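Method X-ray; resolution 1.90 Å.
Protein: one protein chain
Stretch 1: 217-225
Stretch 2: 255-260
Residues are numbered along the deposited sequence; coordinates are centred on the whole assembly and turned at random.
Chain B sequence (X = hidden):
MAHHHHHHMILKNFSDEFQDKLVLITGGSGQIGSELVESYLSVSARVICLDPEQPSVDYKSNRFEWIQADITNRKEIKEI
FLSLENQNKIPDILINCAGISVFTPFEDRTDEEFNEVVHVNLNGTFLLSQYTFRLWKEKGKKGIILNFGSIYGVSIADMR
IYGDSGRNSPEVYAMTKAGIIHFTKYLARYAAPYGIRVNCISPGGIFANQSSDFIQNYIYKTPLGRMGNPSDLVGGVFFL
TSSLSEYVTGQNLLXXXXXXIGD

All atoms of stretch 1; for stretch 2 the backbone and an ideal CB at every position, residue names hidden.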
# COMPACT_ATOMS: atom_id res chain seq x y z
N ASN B 217 -0.56 -24.48 -10.92
CA ASN B 217 0.03 -24.62 -9.59
C ASN B 217 0.13 -23.29 -8.88
O ASN B 217 -0.07 -23.20 -7.66
CB ASN B 217 1.42 -25.26 -9.68
CG ASN B 217 1.37 -26.72 -10.07
OD1 ASN B 217 0.36 -27.40 -9.88
ND2 ASN B 217 2.47 -27.22 -10.62
N TYR B 218 0.46 -22.23 -9.62
CA TYR B 218 0.60 -20.92 -8.98
C TYR B 218 -0.75 -20.40 -8.51
O TYR B 218 -0.89 -19.93 -7.38
CB TYR B 218 1.27 -19.94 -9.94
CG TYR B 218 1.62 -18.65 -9.24
CD1 TYR B 218 0.64 -17.68 -9.01
CD2 TYR B 218 2.91 -18.42 -8.77
CE1 TYR B 218 0.94 -16.51 -8.34
CE2 TYR B 218 3.22 -17.23 -8.10
CZ TYR B 218 2.23 -16.29 -7.89
OH TYR B 218 2.51 -15.12 -7.22
N ILE B 219 -1.76 -20.45 -9.39
CA ILE B 219 -3.09 -19.97 -9.05
C ILE B 219 -3.67 -20.72 -7.85
O ILE B 219 -4.43 -20.15 -7.07
CB ILE B 219 -4.00 -20.08 -10.29
CG1 ILE B 219 -3.59 -19.03 -11.33
CG2 ILE B 219 -5.46 -19.94 -9.92
CD1 ILE B 219 -4.45 -19.02 -12.57
N TYR B 220 -3.29 -21.99 -7.67
CA TYR B 220 -3.78 -22.74 -6.52
C TYR B 220 -3.28 -22.16 -5.21
O TYR B 220 -3.97 -22.24 -4.18
CB TYR B 220 -3.37 -24.22 -6.65
CG TYR B 220 -3.81 -25.06 -5.47
CD1 TYR B 220 -5.09 -25.59 -5.41
CD2 TYR B 220 -2.94 -25.31 -4.41
CE1 TYR B 220 -5.50 -26.36 -4.34
CE2 TYR B 220 -3.34 -26.08 -3.33
CZ TYR B 220 -4.62 -26.60 -3.30
OH TYR B 220 -5.02 -27.36 -2.22
N LYS B 221 -2.08 -21.58 -5.20
CA LYS B 221 -1.53 -20.92 -4.02
C LYS B 221 -1.99 -19.48 -3.86
O LYS B 221 -1.57 -18.82 -2.90
CB LYS B 221 0.00 -20.96 -4.05
CG LYS B 221 0.59 -22.36 -4.18
CD LYS B 221 2.02 -22.30 -4.72
CE LYS B 221 3.05 -22.13 -3.62
NZ LYS B 221 3.26 -23.41 -2.87
N THR B 222 -2.82 -18.96 -4.76
CA THR B 222 -3.17 -17.54 -4.74
C THR B 222 -4.63 -17.38 -4.34
O THR B 222 -5.52 -17.84 -5.08
CB THR B 222 -2.92 -16.88 -6.11
OG1 THR B 222 -1.58 -17.18 -6.54
CG2 THR B 222 -3.09 -15.35 -6.00
N PRO B 223 -4.91 -16.79 -3.18
CA PRO B 223 -6.32 -16.61 -2.76
C PRO B 223 -7.19 -15.93 -3.80
O PRO B 223 -8.34 -16.35 -4.00
CB PRO B 223 -6.17 -15.77 -1.48
CG PRO B 223 -4.86 -16.21 -0.92
CD PRO B 223 -3.97 -16.40 -2.12
N LEU B 224 -6.70 -14.90 -4.46
CA LEU B 224 -7.52 -14.22 -5.46
C LEU B 224 -7.60 -14.97 -6.78
O LEU B 224 -8.26 -14.49 -7.70
CB LEU B 224 -7.01 -12.79 -5.68
CG LEU B 224 -7.34 -11.88 -4.48
CD1 LEU B 224 -7.05 -10.41 -4.78
CD2 LEU B 224 -8.79 -12.06 -4.04
N GLY B 225 -6.95 -16.12 -6.89
CA GLY B 225 -7.27 -17.07 -7.95
C GLY B 225 -6.77 -16.72 -9.33
O GLY B 225 -7.36 -17.16 -10.32
N UNK B 255 1.82 -6.92 -3.38
CA UNK B 255 0.71 -6.86 -4.32
C UNK B 255 0.73 -8.21 -5.02
O UNK B 255 1.39 -8.40 -6.03
CB UNK B 255 0.83 -5.69 -5.30
N UNK B 256 0.04 -9.18 -4.42
CA UNK B 256 0.27 -10.58 -4.76
C UNK B 256 -0.98 -11.42 -4.64
O UNK B 256 -0.87 -12.66 -4.62
CB UNK B 256 1.36 -11.17 -3.87
N UNK B 257 -2.16 -10.81 -4.55
CA UNK B 257 -3.39 -11.58 -4.47
C UNK B 257 -3.52 -12.45 -3.25
O UNK B 257 -4.32 -13.39 -3.24
CB UNK B 257 -3.52 -12.46 -5.71
N UNK B 258 -2.76 -12.17 -2.19
CA UNK B 258 -2.78 -13.00 -1.00
C UNK B 258 -1.78 -14.14 -0.99
O UNK B 258 -1.84 -14.99 -0.09
CB UNK B 258 -4.19 -13.58 -0.82
N UNK B 259 -0.87 -14.18 -1.96
CA UNK B 259 0.01 -15.34 -2.12
C UNK B 259 0.80 -15.65 -0.85
O UNK B 259 0.96 -16.82 -0.48
CB UNK B 259 0.98 -15.10 -3.28
N UNK B 260 1.32 -14.63 -0.17
CA UNK B 260 2.15 -14.93 0.99
C UNK B 260 1.32 -15.39 2.19
O UNK B 260 1.87 -16.05 3.08
CB UNK B 260 2.98 -13.70 1.37

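Position 255 lies beyond the reach of stretch 1: nothing of that stretch comes within 5.5 Å of its ideal CB. Phi and psi of -123/88 suit an extended residue, and the contact sets no preference. The deposited residue is Ile255, which takes no part here.

At 256 the CB points sideways, and its nearest neighbour in stretch 1 is Tyr218 OH, 5.3 Å away, too far to dictate a side chain. The chain just beyond it is more telling. It folds into a type I' turn from 256 to 259, leaving the amide nitrogens of 258 and 260 near this CB, so a short acceptor such as Asp or Asn would suit. The residue is Asp256. Its OD1 accepts from the backbone N of 258 at 2.9 Å and its OD2 from the backbone N of 260 at 3.0 Å, so one carboxylate braces the turn. Its backbone O also receives a water's hydrogen bond, and that water bonds to Tyr218 OH as well, bridging the stretches.

Position 257 points straight at stretch 1 and has no room to do so: its ideal CB would sit 2.9 Å from Thr222 CG2, a clash. The positive phi of 64 also favours glycine, though Asn or Asp could tolerate that angle alone. Gly257 lets the backbones close in, and Leu224 N donates to Gly257 O at 3.1 Å, the one direct hydrogen bond between the stretches.

At 258 the case is stricter still. An ideal CB would lie 2.7 Å from Pro223 CG, and at phi/psi 90/9 it would also jam against the carbonyl O of the preceding residue. Either argument leads to Gly258, whose own O packs 3.3 Å from Pro223 CD.

Position 259 returns to ordinary angles, -56/-42. Its CB starts sideways, 4.2 Å from Tyr218 OH and 4.6 Å from Thr222 OG1, and the Tyr218 ring and the Lys221 methylenes offer an apolar surface nearby. A large apolar side chain would suit, aromatic (Phe or Tyr) or aliphatic (Leu or Met), a flat ring best matching the Tyr218 ring. Phe259, with chi1 t, carries its ring onto that surface in an offset stack with Tyr218, centroids 4.5 Å apart and planes at 17°. Lys221 CB comes within 3.5 Å of Phe259 CE2, while Thr222 OG1 lies at the ring edge, 3.4 Å from Phe259 CD2. Phe259 has more surface covered by the other stretch, 116 Å², than any other residue of the two stretches.

At 260 the CB points away, so stretch 1 leaves the choice free. Thr260 contributes its backbone N to the Asp256 carboxylate.

Stretch 2, residues 255-260: IDGGFT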
# COMPACT_ATOMS: atom_id res chain seq x y z
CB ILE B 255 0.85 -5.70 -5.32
CG1 ILE B 255 0.99 -4.38 -4.55
CG2 ILE B 255 -0.38 -5.65 -6.25
CD1 ILE B 255 1.26 -3.16 -5.42
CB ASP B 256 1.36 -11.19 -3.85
CG ASP B 256 0.90 -11.39 -2.40
OD1 ASP B 256 -0.15 -10.84 -1.99
OD2 ASP B 256 1.62 -12.09 -1.66
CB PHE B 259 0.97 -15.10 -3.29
CG PHE B 259 1.77 -16.30 -3.69
CD1 PHE B 259 2.99 -16.57 -3.09
CD2 PHE B 259 1.30 -17.17 -4.66
CE1 PHE B 259 3.74 -17.69 -3.45
CE2 PHE B 259 2.04 -18.28 -5.03
CZ PHE B 259 3.26 -18.54 -4.42
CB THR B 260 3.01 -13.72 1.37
OG1 THR B 260 2.18 -12.57 1.54
CG2 THR B 260 4.05 -13.43 0.29
O HOH W 1 0.51 -13.41 -6.75
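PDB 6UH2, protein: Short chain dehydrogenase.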